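Long-range contacts in ABC transporter substrate-binding protein (Staphylococcus aureus subsp. aureus NCTC 8325, PDB 3UN6), which probably serves as the extracellular ligand-binding component of an ABC-type importer and carries bound zinc, its true substrate being unknown: residues N49-T53 / Y244-K250; H115-V119 / K209-D213. All blocks are in the same frame, centred on the assembly; numbering follows the deposited sequence.

Contact 1: residues N49-T53 / Y244-K250; sequences NLMMT and YKKSGFK
Asn49 reaches across to Tyr244 with its side-chain amide, and that one group makes two contacts with the same residue. Its CG is anti to the backbone N (chi1 -163°), which carries the amide over to the helix of 244-250. There Asn49 ND2 donates to Tyr244 O at 2.9 Å in a nearly straight bond, the acceptor lying close to the amide plane. The same nitrogen sits over the middle of the Tyr244 ring, 3.2 Å above its plane, with the amide steeply inclined to the ring. Tyr244 O also takes the helical bond from Gly248 N, and the two donors come from opposite faces of the carbonyl. Asn49 OD1 rests beside the backbone of Ser247 and Gly248, the latter with no side chain at this close approach. Leu50 follows, setting CD2 at the edge of the Tyr244 ring, 3.9 Å from CE1. Further along, selenomethionine Met52, its CG anti to the backbone N, presses that atom tightly on Ser247 CB (3.4 Å); the bend at chi2 then helps carry CE to the aliphatic start of Lys250. Thr53 closes the row. Its OG1 turns back to Asn49 O at 2.7 Å, and this holds the hydroxyl oxygen OG1 3.4 Å from Tyr244 CA. Ser247 OG comes within 3.2 Å of Thr53 CA and is hydrogen-bonded to Asp243 O. Tyr244 OH is bonded to Leu112 O, so the ring is held at its far end too. The axes of segments 49-53 and 244-250 approach to 8.5 Å, their directions 113° apart, a steep helix-helix crossing with small residues at the interface. It joins helices 48-58 and 234-250 in the lobe built on the sheet containing strands 36-41 and 66-71, as expected of a two-lobed periplasmic-binding-protein fold.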
ATOM      1  N   ASN A  49      -8.602  -2.331   5.145  1.00 22.70           N
ATOM      2  CA  ASN A  49      -9.887  -2.862   4.684  1.00 24.13           C
ATOM      3  C   ASN A  49      -9.962  -4.385   4.893  1.00 24.29           C
ATOM      4  O   ASN A  49     -11.036  -4.926   4.990  1.00 25.16           O
ATOM      5  CB  ASN A  49     -10.193  -2.515   3.223  1.00 24.40           C
ATOM      6  CG  ASN A  49     -11.666  -2.709   2.885  1.00 23.05           C
ATOM      7  OD1 ASN A  49     -12.540  -2.282   3.625  1.00 26.12           O
ATOM      8  ND2 ASN A  49     -11.937  -3.364   1.780  1.00 23.82           N
ATOM      9  N   LEU A  50      -8.821  -5.063   4.964  1.00 26.10           N
ATOM     10  CA  LEU A  50      -8.814  -6.498   5.282  1.00 26.74           C
ATOM     11  C   LEU A  50      -9.297  -6.730   6.723  1.00 28.17           C
ATOM     12  O   LEU A  50      -9.990  -7.725   6.992  1.00 29.13           O
ATOM     13  CB  LEU A  50      -7.417  -7.103   5.117  1.00 25.92           C
ATOM     14  CG  LEU A  50      -6.918  -7.301   3.693  1.00 25.95           C
ATOM     15  CD1 LEU A  50      -5.477  -7.784   3.731  1.00 30.51           C
ATOM     16  CD2 LEU A  50      -7.813  -8.285   2.965  1.00 29.51           C
HETATM   17  N   MSE A  51      -8.932  -5.817   7.638  1.00 28.44           N
HETATM   18  CA  MSE A  51      -9.342  -5.917   9.044  1.00 29.87           C
HETATM   19  C   MSE A  51     -10.862  -5.739   9.105  1.00 28.36           C
HETATM   20  O   MSE A  51     -11.578  -6.470   9.807  1.00 27.09           O
HETATM   21  CB  MSE A  51      -8.691  -4.829   9.917  1.00 31.09           C
HETATM   22  CG  MSE A  51      -7.157  -4.536   9.775  1.00 35.69           C
HETATM   23 SE   MSE A  51      -5.898  -5.983  10.052  1.00 48.60          SE
HETATM   24  CE  MSE A  51      -5.800  -6.689   8.208  1.00 40.67           C
HETATM   25  N   MSE A  52     -11.364  -4.747   8.374  1.00 26.60           N
HETATM   26  CA  MSE A  52     -12.806  -4.525   8.337  1.00 26.87           C
HETATM   27  C   MSE A  52     -13.519  -5.755   7.777  1.00 26.63           C
HETATM   28  O   MSE A  52     -14.566  -6.163   8.312  1.00 28.37           O
HETATM   29  CB  MSE A  52     -13.159  -3.301   7.503  1.00 26.12           C
HETATM   30  CG  MSE A  52     -14.600  -3.038   7.457  1.00 30.15           C
HETATM   31 SE   MSE A  52     -15.334  -2.505   9.232  1.00 42.41          SE
HETATM   32  CE  MSE A  52     -17.149  -3.061   8.908  1.00 42.78           C
ATOM     33  N   THR A  53     -12.960  -6.347   6.716  1.00 24.79           N
ATOM     34  CA  THR A  53     -13.555  -7.538   6.087  1.00 25.92           C
ATOM     35  C   THR A  53     -13.698  -8.658   7.111  1.00 25.87           C
ATOM     36  O   THR A  53     -14.744  -9.295   7.206  1.00 26.18           O
ATOM     37  CB  THR A  53     -12.729  -8.001   4.868  1.00 24.81           C
ATOM     38  OG1 THR A  53     -12.617  -6.912   3.942  1.00 24.65           O
ATOM     39  CG2 THR A  53     -13.380  -9.191   4.180  1.00 26.39           C
ATOM     40  N   TYR A 244     -15.238  -7.805   1.057  1.00 23.92           N
ATOM     41  CA  TYR A 244     -14.220  -6.777   0.918  1.00 23.97           C
ATOM     42  C   TYR A 244     -14.822  -5.488   0.334  1.00 23.52           C
ATOM     43  O   TYR A 244     -14.504  -4.394   0.792  1.00 23.23           O
ATOM     44  CB  TYR A 244     -13.081  -7.326   0.039  1.00 23.41           C
ATOM     45  CG  TYR A 244     -11.858  -6.435  -0.084  1.00 22.03           C
ATOM     46  CD1 TYR A 244     -10.794  -6.577   0.784  1.00 20.56           C
ATOM     47  CD2 TYR A 244     -11.769  -5.476  -1.092  1.00 20.46           C
ATOM     48  CE1 TYR A 244      -9.676  -5.772   0.684  1.00 24.37           C
ATOM     49  CE2 TYR A 244     -10.651  -4.680  -1.213  1.00 22.43           C
ATOM     50  CZ  TYR A 244      -9.608  -4.828  -0.308  1.00 22.63           C
ATOM     51  OH  TYR A 244      -8.487  -4.036  -0.414  1.00 27.04           O
ATOM     52  N   LYS A 245     -15.703  -5.622  -0.661  1.00 24.62           N
ATOM     53  CA  LYS A 245     -16.325  -4.462  -1.311  1.00 24.75           C
ATOM     54  C   LYS A 245     -17.237  -3.708  -0.329  1.00 25.83           C
ATOM     55  O   LYS A 245     -17.146  -2.487  -0.198  1.00 25.28           O
ATOM     56  CB  LYS A 245     -17.078  -4.904  -2.557  1.00 25.57           C
ATOM     57  CG  LYS A 245     -17.764  -3.781  -3.299  1.00 27.45           C
ATOM     58  CD  LYS A 245     -18.181  -4.243  -4.673  1.00 28.54           C
ATOM     59  CE  LYS A 245     -18.839  -3.115  -5.458  1.00 29.79           C
ATOM     60  NZ  LYS A 245     -19.194  -3.577  -6.828  1.00 29.89           N
ATOM     61  N   LYS A 246     -18.101  -4.450   0.366  1.00 28.13           N
ATOM     62  CA  LYS A 246     -18.977  -3.877   1.381  1.00 29.53           C
ATOM     63  C   LYS A 246     -18.141  -3.130   2.438  1.00 28.50           C
ATOM     64  O   LYS A 246     -18.472  -1.995   2.831  1.00 24.58           O
ATOM     65  CB  LYS A 246     -19.792  -4.977   2.068  1.00 31.69           C
ATOM     66  CG  LYS A 246     -20.716  -5.798   1.164  1.00 37.80           C
ATOM     67  CD  LYS A 246     -21.502  -6.842   1.982  1.00 45.26           C
ATOM     68  CE  LYS A 246     -22.394  -7.740   1.113  1.00 48.25           C
ATOM     69  NZ  LYS A 246     -23.395  -6.986   0.317  1.00 50.67           N
ATOM     70  N   SER A 247     -17.045  -3.771   2.877  1.00 25.87           N
ATOM     71  CA  SER A 247     -16.162  -3.206   3.902  1.00 26.43           C
ATOM     72  C   SER A 247     -15.558  -1.879   3.473  1.00 26.21           C
ATOM     73  O   SER A 247     -15.438  -0.945   4.278  1.00 24.31           O
ATOM     74  CB  SER A 247     -15.039  -4.190   4.252  1.00 24.37           C
ATOM     75  OG  SER A 247     -15.575  -5.344   4.878  1.00 27.36           O
ATOM     76  N   GLY A 248     -15.209  -1.804   2.195  1.00 25.97           N
ATOM     77  CA  GLY A 248     -14.610  -0.614   1.618  1.00 25.87           C
ATOM     78  C   GLY A 248     -15.460   0.619   1.792  1.00 26.57           C
ATOM     79  O   GLY A 248     -14.936   1.703   2.042  1.00 26.83           O
ATOM     80  N   PHE A 249     -16.765   0.451   1.683  1.00 28.20           N
ATOM     81  CA  PHE A 249     -17.698   1.564   1.876  1.00 30.66           C
ATOM     82  C   PHE A 249     -17.928   1.859   3.357  1.00 32.00           C
ATOM     83  O   PHE A 249     -18.057   3.014   3.734  1.00 33.06           O
ATOM     84  CB  PHE A 249     -18.997   1.314   1.126  1.00 31.23           C
ATOM     85  CG  PHE A 249     -18.827   1.339  -0.375  1.00 31.64           C
ATOM     86  CD1 PHE A 249     -18.758   2.544  -1.050  1.00 35.13           C
ATOM     87  CD2 PHE A 249     -18.711   0.162  -1.102  1.00 33.18           C
ATOM     88  CE1 PHE A 249     -18.585   2.583  -2.437  1.00 36.71           C
ATOM     89  CE2 PHE A 249     -18.533   0.182  -2.484  1.00 34.57           C
ATOM     90  CZ  PHE A 249     -18.471   1.402  -3.155  1.00 36.98           C
ATOM     91  N   LYS A 250     -17.974   0.829   4.194  1.00 32.85           N
ATOM     92  CA  LYS A 250     -18.059   1.041   5.655  1.00 35.20           C
ATOM     93  C   LYS A 250     -16.890   1.913   6.161  1.00 35.46           C
ATOM     94  O   LYS A 250     -17.045   2.722   7.082  1.00 34.25           O
ATOM     95  CB  LYS A 250     -17.995  -0.299   6.406  1.00 35.71           C
ATOM     96  CG  LYS A 250     -19.295  -0.943   6.759  1.00 41.50           C
ATOM     97  CD  LYS A 250     -20.022  -0.135   7.843  1.00 48.24           C
ATOM     98  CE  LYS A 250     -21.150  -0.926   8.467  1.00 53.42           C
ATOM     99  NZ  LYS A 250     -22.042  -1.524   7.434  1.00 57.83           N
TER

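Contact 2: residues H115-V119 / K209-D213; sequences HEGNV and KHGDD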
ATOM      1  N   HIS A 115      -7.207   4.462  -1.151  1.00 23.28           N
ATOM      2  CA  HIS A 115      -6.792   5.634  -1.951  1.00 23.97           C
ATOM      3  C   HIS A 115      -5.957   6.495  -1.005  1.00 24.66           C
ATOM      4  O   HIS A 115      -6.260   6.580   0.193  1.00 25.94           O
ATOM      5  CB  HIS A 115      -7.963   6.451  -2.493  1.00 24.10           C
ATOM      6  CG  HIS A 115      -8.800   5.723  -3.497  1.00 24.50           C
ATOM      7  ND1 HIS A 115      -8.537   5.748  -4.847  1.00 22.42           N
ATOM      8  CD2 HIS A 115      -9.888   4.938  -3.343  1.00 25.43           C
ATOM      9  CE1 HIS A 115      -9.428   5.011  -5.480  1.00 25.45           C
ATOM     10  NE2 HIS A 115     -10.261   4.512  -4.592  1.00 24.81           N
ATOM     11  N   GLU A 116      -4.896   7.095  -1.539  1.00 23.52           N
ATOM     12  CA  GLU A 116      -4.014   7.995  -0.800  1.00 23.81           C
ATOM     13  C   GLU A 116      -3.305   7.342   0.384  1.00 23.27           C
ATOM     14  O   GLU A 116      -2.836   6.193   0.270  1.00 25.72           O
ATOM     15  CB  GLU A 116      -4.777   9.279  -0.391  1.00 23.56           C
ATOM     16  CG  GLU A 116      -5.390   9.994  -1.586  1.00 27.99           C
ATOM     17  CD  GLU A 116      -4.360  10.507  -2.626  1.00 34.41           C
ATOM     18  OE1 GLU A 116      -4.805  11.121  -3.626  1.00 40.08           O
ATOM     19  OE2 GLU A 116      -3.125  10.327  -2.451  1.00 35.23           O
ATOM     20  N   GLY A 117      -3.144   8.072   1.485  1.00 21.39           N
ATOM     21  CA  GLY A 117      -2.483   7.518   2.673  1.00 23.24           C
ATOM     22  C   GLY A 117      -0.957   7.398   2.638  1.00 24.17           C
ATOM     23  O   GLY A 117      -0.363   6.712   3.489  1.00 26.21           O
ATOM     24  N   ASN A 118      -0.315   8.045   1.664  1.00 22.93           N
ATOM     25  CA  ASN A 118       1.169   8.057   1.549  1.00 23.54           C
ATOM     26  C   ASN A 118       1.750   9.403   1.967  1.00 23.80           C
ATOM     27  O   ASN A 118       1.115  10.453   1.794  1.00 22.37           O
ATOM     28  CB  ASN A 118       1.621   7.722   0.107  1.00 23.78           C
ATOM     29  CG  ASN A 118       1.652   6.216  -0.164  1.00 26.38           C
ATOM     30  OD1 ASN A 118       2.041   5.445   0.710  1.00 19.14           O
ATOM     31  ND2 ASN A 118       1.277   5.797  -1.387  1.00 19.18           N
ATOM     32  N   VAL A 119       2.950   9.369   2.535  1.00 24.32           N
ATOM     33  CA  VAL A 119       3.619  10.576   2.946  1.00 25.12           C
ATOM     34  C   VAL A 119       5.085  10.621   2.536  1.00 24.73           C
ATOM     35  O   VAL A 119       5.672   9.617   2.183  1.00 24.12           O
ATOM     36  CB  VAL A 119       3.575  10.732   4.496  1.00 26.37           C
ATOM     37  CG1 VAL A 119       2.158  10.902   4.966  1.00 28.68           C
ATOM     38  CG2 VAL A 119       4.233   9.535   5.183  1.00 26.71           C
ATOM     39  N   LYS A 209       5.227  16.431   2.682  1.00 29.70           N
ATOM     40  CA  LYS A 209       4.236  16.392   1.624  1.00 31.14           C
ATOM     41  C   LYS A 209       3.351  15.150   1.742  1.00 30.35           C
ATOM     42  O   LYS A 209       3.799  14.104   2.214  1.00 28.70           O
ATOM     43  CB  LYS A 209       5.021  16.320   0.298  1.00 32.24           C
ATOM     44  CG  LYS A 209       4.479  17.096  -0.843  1.00 37.90           C
ATOM     45  CD  LYS A 209       4.649  18.563  -0.609  1.00 41.59           C
ATOM     46  CE  LYS A 209       4.193  19.375  -1.793  1.00 44.95           C
ATOM     47  NZ  LYS A 209       4.210  20.839  -1.470  1.00 42.78           N
ATOM     48  N   HIS A 210       2.082  15.279   1.376  1.00 30.28           N
ATOM     49  CA  HIS A 210       1.227  14.119   1.260  1.00 30.58           C
ATOM     50  C   HIS A 210       1.297  13.662  -0.205  1.00 30.14           C
ATOM     51  O   HIS A 210       1.539  14.462  -1.097  1.00 30.40           O
ATOM     52  CB  HIS A 210      -0.204  14.411   1.731  1.00 32.18           C
ATOM     53  CG  HIS A 210      -0.348  14.366   3.219  1.00 34.52           C
ATOM     54  ND1 HIS A 210      -0.373  15.495   4.005  1.00 39.66           N
ATOM     55  CD2 HIS A 210      -0.406  13.314   4.070  1.00 39.66           C
ATOM     56  CE1 HIS A 210      -0.469  15.144   5.273  1.00 41.07           C
ATOM     57  NE2 HIS A 210      -0.490  13.826   5.341  1.00 43.78           N
ATOM     58  N   GLY A 211       1.124  12.371  -0.449  1.00 31.09           N
ATOM     59  CA  GLY A 211       1.165  11.852  -1.820  1.00 32.20           C
ATOM     60  C   GLY A 211       0.236  12.630  -2.732  1.00 32.97           C
ATOM     61  O   GLY A 211       0.585  12.929  -3.871  1.00 33.11           O
ATOM     62  N   ASP A 212      -0.924  12.981  -2.178  1.00 32.66           N
ATOM     63  CA  ASP A 212      -1.977  13.739  -2.843  1.00 34.01           C
ATOM     64  C   ASP A 212      -1.467  15.008  -3.517  1.00 33.87           C
ATOM     65  O   ASP A 212      -1.977  15.410  -4.562  1.00 33.00           O
ATOM     66  CB  ASP A 212      -3.023  14.234  -1.821  1.00 35.77           C
ATOM     67  CG  ASP A 212      -3.394  13.201  -0.758  1.00 39.58           C
ATOM     68  OD1 ASP A 212      -4.559  13.242  -0.308  1.00 42.62           O
ATOM     69  OD2 ASP A 212      -2.546  12.366  -0.355  1.00 45.22           O
ATOM     70  N   ASP A 213      -0.482  15.640  -2.885  1.00 33.20           N
ATOM     71  CA  ASP A 213       0.094  16.895  -3.347  1.00 33.69           C
ATOM     72  C   ASP A 213       1.099  16.707  -4.455  1.00 32.67           C
ATOM     73  O   ASP A 213       1.546  17.691  -5.048  1.00 32.95           O
ATOM     74  CB  ASP A 213       0.891  17.571  -2.209  1.00 34.58           C
ATOM     75  CG  ASP A 213       0.089  17.777  -0.939  1.00 37.92           C
ATOM     76  OD1 ASP A 213      -1.095  18.104  -1.055  1.00 38.89           O
ATOM     77  OD2 ASP A 213       0.669  17.636   0.186  1.00 40.60           O
TER
HETATM   78  O   HOH W   1      -2.209  11.031   2.158  1.00 41.25           O
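This is an antiparallel strand pairing that frays into a turn, set where strand 112-122 meets the end of strand 206-210 in the six-stranded mixed sheet. Val119 and His210 form a non-hydrogen-bonded pair with their side chains on the same face, and Val119 CG1 lies 3.6 Å from His210 CD2. The His210 ring is also stacked with Trp278. One step on, Gly211 N donates to Asn118 O at 3.0 Å as the chain leaves the strand. Asp213 folds back on the turn, its OD2 accepting from His210 N and its own N donating to His210 O. The Asn118 side chain leads away to His149 and packs on the zinc ligands His46 and Cys220. At the frayed end the carboxylates of Glu116 and Asp212 lie stacked, their planes 23° apart, with Glu116 OE2 and Asp212 OD2 separated by 3.0 Å. A water lies 2.9 Å from Asp212 OD2 and can donate to it; its bond from Gly117 N is weak. Glu116 OE1 accepts from Asp217 N. Two acceptors this close suggest that the pair may share a proton, or that at least one acid has a raised pKa.

How the contacts relate
Contact 1 is almost wholly buried and ties two helices together, whereas contact 2 is partly buried and ties strand 112-122 to the end of strand 206-210. They share no element, their centres lie 21 Å apart and they do not touch, although contact 2 is nested within the stretch of chain that contact 1 closes. Their chemistry follows their places: contact 1 relies on close side-chain packing around an amide and an aromatic ring, contact 2 on backbone pairing with acidic groups and water at its edge. Only contact 2 borders the zinc site: the side chain of Asn118 is about 5 Å from a zinc ion, that of Tyr244 about 11 Å.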